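Local coordinates for nird-like protein (Hydrogenobacter thermophilus, PDB 4CH7) that catalyses the decarboxylation of siroheme to didecarboxysiroheme in heme d1 biosynthesis, probably by way of monodecarboxysiroheme, at residues A[8-12]-A[40-44]; A[59-63]-A[163-168]; A[135-140]-A[261-265]. All coordinates share one frame; numbering follows the deposited sequence.

Interaction 1: A[8-12]-A[40-44]; sequences ILKII and TIEKL
Ile8 of helix 4-11 and Ile12, just past its end, meet on the tip of the Ile41 side chain in the N-terminal helix-turn-helix domain. Ile41 CD1 lies 3.5 Å from Ile8 CG2 and also 3.5 Å from Ile12 CG2, both tighter than usual for carbons. The CB of Ile41 does not itself face the partner helix; with both torsions near -60° (chi2 -69°) the chain turns CD1 back into this spot. Ile12 reaches it tip to tip, whereas Ile8 comes in at a slant. Contact is looser from Ile8 CG2 to Leu44 CD1, at 4.4 Å. The margins make ordinary contacts and are partly exposed to solvent: Ile8 CD1 approaches the methyl CG2 of Thr40 at 3.6 Å, while the hydroxyl of Thr40 is spent on the backbone O of Lys36 in its own helix, and Leu9 CD1 meets Leu44 CD2 at 3.7 Å. Helix 4-11 and the residue after it thus meet helix 34-47 through aliphatic carbons alone. Helix 22-30 packs against Ile8 through Val30, Val50 touches both Leu9 and Leu44, and the backbone of Ile12 bonds to Ala222 at the end of strand 217-222.

Interaction 2: A[59-63]-A[163-168]; sequences SRLLG and YTYTPL
The Tyr165 ring lies against the turn made by Arg60 to Gly63, with its CD1 edge toward Leu61 O at 3.6 Å, close to the ring plane. One face carries the backbone N of Pro167, 3.7 Å above the plane and offset toward the rim, and a water lies in plane at the hydroxyl edge. The contact joins two loops of a chain that repeats helix-turn-helix and AsnC-like units: the loop 163-168 leads into helix 170-179 of the second half, and the loop 59-63 leads into strand 65-71. Tyr165 CG stands anti to its own N (chi1 169°), which carries the ring along the turn until CE1 comes 3.4 Å from Gly63 CA. Gly63 has a positive phi of 105°, and a CB there would fall about 2.5 Å from Tyr165 OH, a clash; at this phi a side chain would also press on the preceding carbonyl O. The turn is closed by Gly63 N bonding to Arg60 O. Leu61 is buried: its CD1 meets Tyr163 CB at 4.1 Å, the two side chains crossing at about a right angle, and its CD2 lies against the backbone of Tyr165. Leu62 CD2 touches Leu168 CD2 at 3.7 Å, and Val176 of helix 170-179 packs against both leucines. No direct hydrogen bond joins the two loops; the same water bridges them instead, donating to Leu62 O, accepting from Leu168 N, and hydrogen-bonded to Tyr165 OH, at 2.9 Å each.

Interaction 3: A[135-140]-A[261-265]; sequences LRVVRL and HCYQR
Val138 and Gln264 form an antiparallel hydrogen-bonded pair, each N donating to the other's O at 2.8 Å; Arg139 and Tyr263 follow as a non-hydrogen-bonded pair, and the ladder ends with Leu140 N donating to Cys262 O at 2.6 Å, the straightest of these bonds (171° at the hydrogen) although the donor is tilted from the carbonyl plane. On the Arg139-Tyr263 face, Arg139 lays its CG against Tyr263 CE2 at 3.5 Å, then bends at chi2 and chi3 to bring NE to His261 ND1 at 3.0 Å. That bond lies in the guanidinium plane but comes in 34° out of the imidazole plane. Val137 CB packs against Tyr263 CB on the side of that residue away from Arg139. Gln264, on the face shared with Val138, is crossed by Leu140 at about a right angle, Leu140 CD2 reaching the amide NE2 at 3.3 Å. At the far end Leu135 CD2 lies over one face of the Arg265 guanidinium, 3.4 Å above the plane and toward its rim, while a water sits at the guanidinium edge and links Arg265 NE to Arg136 N. NH1 bonds the backbone O of both Phe271 and Tyr273, and NH2 the hydroxyl of Ser268, fixing the flat group under Leu135. A leucine in place of Arg265 would probably leave the two carbonyls without the NH1 donor, Ser268 without this partner and the water without its link to NE. Strand 132-139 of the first AsnC-like unit here pairs with strand 259-264 of the second, one of the seams between the units in an eight-stranded antiparallel barrel of the dimeric alpha-beta barrel type within a single chain.

The three contacts lie in different parts of the chain. Interaction 1 belongs to the N-terminal helix-turn-helix domain, about 31 Å centre to centre from each of the others. Interactions 2 and 3 are closer, about 18 Å between centres and about 7 Å at the nearest atoms, without touching, and their segments alternate along the sequence. Interaction 2 ties the loop before strand 65-71 to the loop before helix 170-179; interaction 3 joins the two AsnC-like units in the barrel. Interaction 3 alone comes near the site, its Tyr263 side chain lying about 7 Å from that of His93, the inferred active-site residue; the other two lie away from it.

Interaction 1: A[8-12]-A[40-44]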
loop_
_atom_site.group_PDB
_atom_site.type_symbol
_atom_site.label_atom_id
_atom_site.label_comp_id
_atom_site.label_asym_id
_atom_site.label_seq_id
_atom_site.Cartn_x
_atom_site.Cartn_y
_atom_site.Cartn_z
ATOM N N ILE A 8 -20.883 11.220 10.828
ATOM C CA ILE A 8 -19.537 11.774 10.747
ATOM C C ILE A 8 -18.535 10.715 10.309
ATOM O O ILE A 8 -17.738 10.943 9.396
ATOM C CB ILE A 8 -19.095 12.341 12.101
ATOM C CG1 ILE A 8 -19.913 13.575 12.463
ATOM C CG2 ILE A 8 -17.627 12.697 12.079
ATOM C CD1 ILE A 8 -19.644 14.088 13.856
ATOM N N LEU A 9 -18.570 9.567 10.982
ATOM C CA LEU A 9 -17.718 8.431 10.648
ATOM C C LEU A 9 -17.862 8.057 9.177
ATOM O O LEU A 9 -16.873 7.803 8.489
ATOM C CB LEU A 9 -18.077 7.228 11.523
ATOM C CG LEU A 9 -17.433 5.903 11.116
ATOM C CD1 LEU A 9 -15.928 5.975 11.300
ATOM C CD2 LEU A 9 -18.023 4.733 11.886
ATOM N N LYS A 10 -19.103 8.039 8.705
ATOM C CA LYS A 10 -19.408 7.718 7.316
ATOM C C LYS A 10 -18.847 8.754 6.339
ATOM O O LYS A 10 -18.322 8.401 5.282
ATOM C CB LYS A 10 -20.926 7.597 7.133
ATOM C CG LYS A 10 -21.373 7.392 5.692
ATOM C CD LYS A 10 -22.884 7.489 5.555
ATOM C CE LYS A 10 -23.328 7.197 4.130
ATOM N NZ LYS A 10 -22.724 8.133 3.141
ATOM N N ILE A 11 -18.951 10.031 6.698
ATOM C CA ILE A 11 -18.631 11.118 5.770
ATOM C C ILE A 11 -17.132 11.405 5.624
ATOM O O ILE A 11 -16.692 11.889 4.582
ATOM C CB ILE A 11 -19.403 12.423 6.129
ATOM C CG1 ILE A 11 -19.518 13.343 4.911
ATOM C CG2 ILE A 11 -18.756 13.147 7.302
ATOM C CD1 ILE A 11 -20.339 14.599 5.157
ATOM N N ILE A 12 -16.350 11.105 6.658
ATOM C CA ILE A 12 -14.908 11.344 6.609
ATOM C C ILE A 12 -14.164 10.197 5.929
ATOM O O ILE A 12 -12.939 10.236 5.774
ATOM C CB ILE A 12 -14.320 11.568 8.006
ATOM C CG1 ILE A 12 -14.545 10.339 8.893
ATOM C CG2 ILE A 12 -14.925 12.805 8.628
ATOM C CD1 ILE A 12 -13.971 10.475 10.296
ATOM N N THR A 40 -15.040 16.023 17.354
ATOM C CA THR A 40 -15.524 14.654 17.218
ATOM C C THR A 40 -14.556 13.786 16.398
ATOM O O THR A 40 -14.219 12.679 16.819
ATOM C CB THR A 40 -16.951 14.596 16.629
ATOM O OG1 THR A 40 -17.868 15.233 17.530
ATOM C CG2 THR A 40 -17.381 13.154 16.429
ATOM N N ILE A 41 -14.105 14.296 15.248
ATOM C CA ILE A 41 -13.138 13.585 14.400
ATOM C C ILE A 41 -11.934 13.123 15.207
ATOM O O ILE A 41 -11.475 11.987 15.063
ATOM C CB ILE A 41 -12.574 14.467 13.262
ATOM C CG1 ILE A 41 -13.682 15.218 12.527
ATOM C CG2 ILE A 41 -11.762 13.615 12.285
ATOM C CD1 ILE A 41 -14.578 14.332 11.725
ATOM N N GLU A 42 -11.423 14.027 16.040
ATOM C CA GLU A 42 -10.273 13.744 16.885
ATOM C C GLU A 42 -10.533 12.514 17.743
ATOM O O GLU A 42 -9.694 11.622 17.820
ATOM C CB GLU A 42 -9.962 14.945 17.779
ATOM C CG GLU A 42 -9.796 16.264 17.033
ATOM C CD GLU A 42 -9.410 17.405 17.955
ATOM O OE1 GLU A 42 -9.598 17.269 19.182
ATOM O OE2 GLU A 42 -8.917 18.435 17.451
ATOM N N LYS A 43 -11.702 12.477 18.381
ATOM C CA LYS A 43 -12.114 11.335 19.189
ATOM C C LYS A 43 -12.015 10.036 18.405
ATOM O O LYS A 43 -11.486 9.044 18.900
ATOM C CB LYS A 43 -13.550 11.513 19.684
ATOM C CG LYS A 43 -13.710 12.422 20.890
ATOM C CD LYS A 43 -15.159 12.432 21.352
ATOM C CE LYS A 43 -15.350 13.287 22.592
ATOM N NZ LYS A 43 -16.790 13.419 22.948
ATOM N N LEU A 44 -12.523 10.049 17.178
ATOM C CA LEU A 44 -12.508 8.854 16.343
ATOM C C LEU A 44 -11.091 8.393 15.996
ATOM O O LEU A 44 -10.849 7.194 15.887
ATOM C CB LEU A 44 -13.363 9.044 15.082
ATOM C CG LEU A 44 -14.881 9.028 15.296
ATOM C CD1 LEU A 44 -15.479 10.408 15.113
ATOM C CD2 LEU A 44 -15.556 8.030 14.369
#

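Interaction 2: A[59-63]-A[163-168]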
loop_
_atom_site.group_PDB
_atom_site.type_symbol
_atom_site.label_atom_id
_atom_site.label_comp_id
_atom_site.label_asym_id
_atom_site.label_seq_id
_atom_site.Cartn_x
_atom_site.Cartn_y
_atom_site.Cartn_z
ATOM N N SER A 59 0.625 5.206 -6.191
ATOM C CA SER A 59 2.054 4.886 -6.188
ATOM C C SER A 59 2.733 5.049 -7.550
ATOM O O SER A 59 3.725 5.768 -7.668
ATOM C CB SER A 59 2.273 3.468 -5.656
ATOM O OG SER A 59 3.641 3.112 -5.676
ATOM N N ARG A 60 2.201 4.387 -8.573
ATOM C CA ARG A 60 2.824 4.419 -9.895
ATOM C C ARG A 60 2.659 5.761 -10.613
ATOM O O ARG A 60 3.517 6.154 -11.407
ATOM C CB ARG A 60 2.334 3.260 -10.773
ATOM C CG ARG A 60 0.822 3.126 -10.891
ATOM C CD ARG A 60 0.446 2.128 -11.979
ATOM N NE ARG A 60 0.914 2.560 -13.291
ATOM C CZ ARG A 60 0.207 3.318 -14.124
ATOM N NH1 ARG A 60 -1.008 3.726 -13.783
ATOM N NH2 ARG A 60 0.714 3.667 -15.297
ATOM N N LEU A 61 1.564 6.461 -10.335
ATOM C CA LEU A 61 1.328 7.772 -10.937
ATOM C C LEU A 61 2.258 8.829 -10.336
ATOM O O LEU A 61 2.478 9.887 -10.929
ATOM C CB LEU A 61 -0.145 8.174 -10.815
ATOM C CG LEU A 61 -1.064 7.340 -11.711
ATOM C CD1 LEU A 61 -2.533 7.645 -11.485
ATOM C CD2 LEU A 61 -0.694 7.554 -13.166
ATOM N N LEU A 62 2.806 8.525 -9.162
ATOM C CA LEU A 62 3.858 9.343 -8.571
ATOM C C LEU A 62 5.172 9.080 -9.297
ATOM O O LEU A 62 6.095 9.897 -9.252
ATOM C CB LEU A 62 4.021 9.032 -7.080
ATOM C CG LEU A 62 2.889 9.440 -6.136
ATOM C CD1 LEU A 62 3.152 8.968 -4.714
ATOM C CD2 LEU A 62 2.694 10.941 -6.167
ATOM N N GLY A 63 5.252 7.936 -9.968
ATOM C CA GLY A 63 6.470 7.539 -10.646
ATOM C C GLY A 63 7.195 6.452 -9.886
ATOM O O GLY A 63 8.313 6.071 -10.239
ATOM N N TYR A 163 -5.756 6.891 -17.124
ATOM C CA TYR A 163 -4.666 7.611 -16.474
ATOM C C TYR A 163 -3.308 7.351 -17.122
ATOM O O TYR A 163 -2.921 6.203 -17.348
ATOM C CB TYR A 163 -4.631 7.275 -14.982
ATOM C CG TYR A 163 -5.866 7.740 -14.246
ATOM C CD1 TYR A 163 -6.382 9.011 -14.460
ATOM C CD2 TYR A 163 -6.529 6.906 -13.356
ATOM C CE1 TYR A 163 -7.512 9.445 -13.798
ATOM C CE2 TYR A 163 -7.663 7.332 -12.688
ATOM C CZ TYR A 163 -8.150 8.603 -12.914
ATOM O OH TYR A 163 -9.278 9.040 -12.259
ATOM N N THR A 164 -2.590 8.429 -17.418
ATOM C CA THR A 164 -1.283 8.332 -18.057
ATOM C C THR A 164 -0.200 8.916 -17.151
ATOM O O THR A 164 -0.358 10.013 -16.615
ATOM C CB THR A 164 -1.275 9.072 -19.409
ATOM O OG1 THR A 164 -2.341 8.580 -20.231
ATOM C CG2 THR A 164 0.050 8.866 -20.123
ATOM N N TYR A 165 0.898 8.184 -16.978
ATOM C CA TYR A 165 1.981 8.654 -16.122
ATOM C C TYR A 165 2.761 9.812 -16.733
ATOM O O TYR A 165 3.429 9.656 -17.756
ATOM C CB TYR A 165 2.943 7.521 -15.761
ATOM C CG TYR A 165 4.206 8.019 -15.092
ATOM C CD1 TYR A 165 4.142 8.796 -13.944
ATOM C CD2 TYR A 165 5.459 7.717 -15.609
ATOM C CE1 TYR A 165 5.286 9.263 -13.333
ATOM C CE2 TYR A 165 6.612 8.177 -14.999
ATOM C CZ TYR A 165 6.517 8.949 -13.859
ATOM O OH TYR A 165 7.655 9.414 -13.241
ATOM N N THR A 166 2.661 10.975 -16.097
ATOM C CA THR A 166 3.525 12.100 -16.414
ATOM C C THR A 166 4.458 12.306 -15.234
ATOM O O THR A 166 3.999 12.429 -14.098
ATOM C CB THR A 166 2.729 13.394 -16.666
ATOM O OG1 THR A 166 1.834 13.202 -17.769
ATOM C CG2 THR A 166 3.674 14.549 -16.982
ATOM N N PRO A 167 5.777 12.313 -15.496
ATOM C CA PRO A 167 6.781 12.538 -14.451
ATOM C C PRO A 167 6.476 13.788 -13.639
ATOM O O PRO A 167 6.225 14.851 -14.209
ATOM C CB PRO A 167 8.067 12.737 -15.253
ATOM C CG PRO A 167 7.865 11.909 -16.482
ATOM C CD PRO A 167 6.395 12.038 -16.807
ATOM N N LEU A 168 6.491 13.656 -12.317
ATOM C CA LEU A 168 6.175 14.779 -11.444
ATOM C C LEU A 168 7.312 15.791 -11.419
ATOM O O LEU A 168 8.484 15.421 -11.380
ATOM C CB LEU A 168 5.861 14.299 -10.023
ATOM C CG LEU A 168 4.407 13.948 -9.695
ATOM C CD1 LEU A 168 3.879 12.856 -10.606
ATOM C CD2 LEU A 168 4.258 13.538 -8.236
HETATM O O HOH W 1 7.782 11.369 -11.040
#

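Interaction 3: A[135-140]-A[261-265]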
loop_
_atom_site.group_PDB
_atom_site.type_symbol
_atom_site.label_atom_id
_atom_site.label_comp_id
_atom_site.label_asym_id
_atom_site.label_seq_id
_atom_site.Cartn_x
_atom_site.Cartn_y
_atom_site.Cartn_z
ATOM N N LEU A 135 7.696 -9.737 -8.509
ATOM C CA LEU A 135 6.320 -9.840 -8.983
ATOM C C LEU A 135 5.587 -8.507 -8.875
ATOM O O LEU A 135 5.507 -7.919 -7.796
ATOM C CB LEU A 135 5.564 -10.909 -8.187
ATOM C CG LEU A 135 6.286 -12.243 -7.995
ATOM C CD1 LEU A 135 5.452 -13.201 -7.159
ATOM C CD2 LEU A 135 6.630 -12.864 -9.332
ATOM N N ARG A 136 5.054 -8.032 -9.997
ATOM C CA ARG A 136 4.253 -6.816 -9.992
ATOM C C ARG A 136 2.770 -7.151 -10.025
ATOM O O ARG A 136 2.256 -7.661 -11.023
ATOM C CB ARG A 136 4.635 -5.908 -11.159
ATOM C CG ARG A 136 5.949 -5.181 -10.936
ATOM C CD ARG A 136 6.324 -4.304 -12.113
ATOM N NE ARG A 136 7.562 -3.574 -11.856
ATOM C CZ ARG A 136 8.775 -4.095 -12.013
ATOM N NH1 ARG A 136 8.917 -5.348 -12.421
ATOM N NH2 ARG A 136 9.852 -3.367 -11.756
ATOM N N VAL A 137 2.089 -6.862 -8.922
ATOM C CA VAL A 137 0.675 -7.177 -8.786
ATOM C C VAL A 137 -0.188 -5.924 -8.901
ATOM O O VAL A 137 0.283 -4.809 -8.667
ATOM C CB VAL A 137 0.388 -7.877 -7.445
ATOM C CG1 VAL A 137 1.175 -9.173 -7.345
ATOM C CG2 VAL A 137 0.731 -6.965 -6.277
ATOM N N VAL A 138 -1.447 -6.118 -9.279
ATOM C CA VAL A 138 -2.415 -5.033 -9.343
ATOM C C VAL A 138 -3.591 -5.405 -8.451
ATOM O O VAL A 138 -4.099 -6.523 -8.531
ATOM C CB VAL A 138 -2.932 -4.822 -10.772
ATOM C CG1 VAL A 138 -3.600 -3.462 -10.893
ATOM C CG2 VAL A 138 -1.798 -4.946 -11.771
ATOM N N ARG A 139 -4.019 -4.479 -7.598
ATOM C CA ARG A 139 -5.136 -4.745 -6.695
ATOM C C ARG A 139 -6.421 -4.974 -7.477
ATOM O O ARG A 139 -6.733 -4.222 -8.401
ATOM C CB ARG A 139 -5.332 -3.579 -5.725
ATOM C CG ARG A 139 -5.583 -3.996 -4.279
ATOM C CD ARG A 139 -7.032 -3.811 -3.865
ATOM N NE ARG A 139 -7.117 -3.322 -2.493
ATOM C CZ ARG A 139 -7.359 -2.057 -2.167
ATOM N NH1 ARG A 139 -7.556 -1.151 -3.115
ATOM N NH2 ARG A 139 -7.410 -1.696 -0.893
ATOM N N LEU A 140 -7.157 -6.020 -7.118
ATOM C CA LEU A 140 -8.468 -6.250 -7.711
ATOM C C LEU A 140 -9.537 -5.544 -6.886
ATOM O O LEU A 140 -10.125 -6.134 -5.978
ATOM C CB LEU A 140 -8.778 -7.745 -7.842
ATOM C CG LEU A 140 -8.054 -8.513 -8.946
ATOM C CD1 LEU A 140 -8.633 -9.908 -9.109
ATOM C CD2 LEU A 140 -8.144 -7.756 -10.250
ATOM N N HIS A 261 -7.959 -8.539 0.599
ATOM C CA HIS A 261 -7.470 -8.017 -0.674
ATOM C C HIS A 261 -7.175 -9.100 -1.703
ATOM O O HIS A 261 -6.662 -10.170 -1.371
ATOM C CB HIS A 261 -6.222 -7.162 -0.457
ATOM C CG HIS A 261 -6.441 -6.004 0.461
ATOM N ND1 HIS A 261 -7.186 -4.901 0.102
ATOM C CD2 HIS A 261 -6.015 -5.774 1.726
ATOM C CE1 HIS A 261 -7.210 -4.044 1.107
ATOM N NE2 HIS A 261 -6.507 -4.550 2.104
ATOM N N CYS A 262 -7.503 -8.806 -2.957
ATOM C CA CYS A 262 -7.143 -9.674 -4.068
ATOM C C CYS A 262 -6.267 -8.906 -5.049
ATOM O O CYS A 262 -6.482 -7.716 -5.292
ATOM C CB CYS A 262 -8.387 -10.213 -4.773
ATOM S SG CYS A 262 -9.382 -11.323 -3.758
ATOM N N TYR A 263 -5.268 -9.588 -5.597
ATOM C CA TYR A 263 -4.362 -8.976 -6.557
ATOM C C TYR A 263 -4.223 -9.892 -7.757
ATOM O O TYR A 263 -4.473 -11.095 -7.657
ATOM C CB TYR A 263 -2.985 -8.757 -5.932
ATOM C CG TYR A 263 -3.007 -7.998 -4.626
ATOM C CD1 TYR A 263 -3.190 -8.661 -3.421
ATOM C CD2 TYR A 263 -2.833 -6.621 -4.595
ATOM C CE1 TYR A 263 -3.208 -7.976 -2.225
ATOM C CE2 TYR A 263 -2.848 -5.928 -3.401
ATOM C CZ TYR A 263 -3.037 -6.610 -2.220
ATOM O OH TYR A 263 -3.055 -5.926 -1.028
ATOM N N GLN A 264 -3.825 -9.326 -8.890
ATOM C CA GLN A 264 -3.536 -10.140 -10.058
ATOM C C GLN A 264 -2.232 -9.708 -10.711
ATOM O O GLN A 264 -1.792 -8.562 -10.571
ATOM C CB GLN A 264 -4.684 -10.087 -11.066
ATOM C CG GLN A 264 -4.918 -8.716 -11.684
ATOM C CD GLN A 264 -5.806 -8.790 -12.908
ATOM O OE1 GLN A 264 -5.821 -9.799 -13.609
ATOM N NE2 GLN A 264 -6.551 -7.722 -13.172
ATOM N N ARG A 265 -1.611 -10.647 -11.409
ATOM C CA ARG A 265 -0.399 -10.375 -12.155
ATOM C C ARG A 265 -0.403 -11.284 -13.363
ATOM O O ARG A 265 -1.321 -12.085 -13.544
ATOM C CB ARG A 265 0.833 -10.662 -11.298
ATOM C CG ARG A 265 0.907 -12.095 -10.784
ATOM C CD ARG A 265 2.230 -12.373 -10.073
ATOM N NE ARG A 265 3.365 -12.427 -10.993
ATOM C CZ ARG A 265 3.884 -13.554 -11.476
ATOM N NH1 ARG A 265 3.373 -14.728 -11.132
ATOM N NH2 ARG A 265 4.912 -13.511 -12.307
HETATM O O HOH W 2 4.704 -10.101 -12.082
#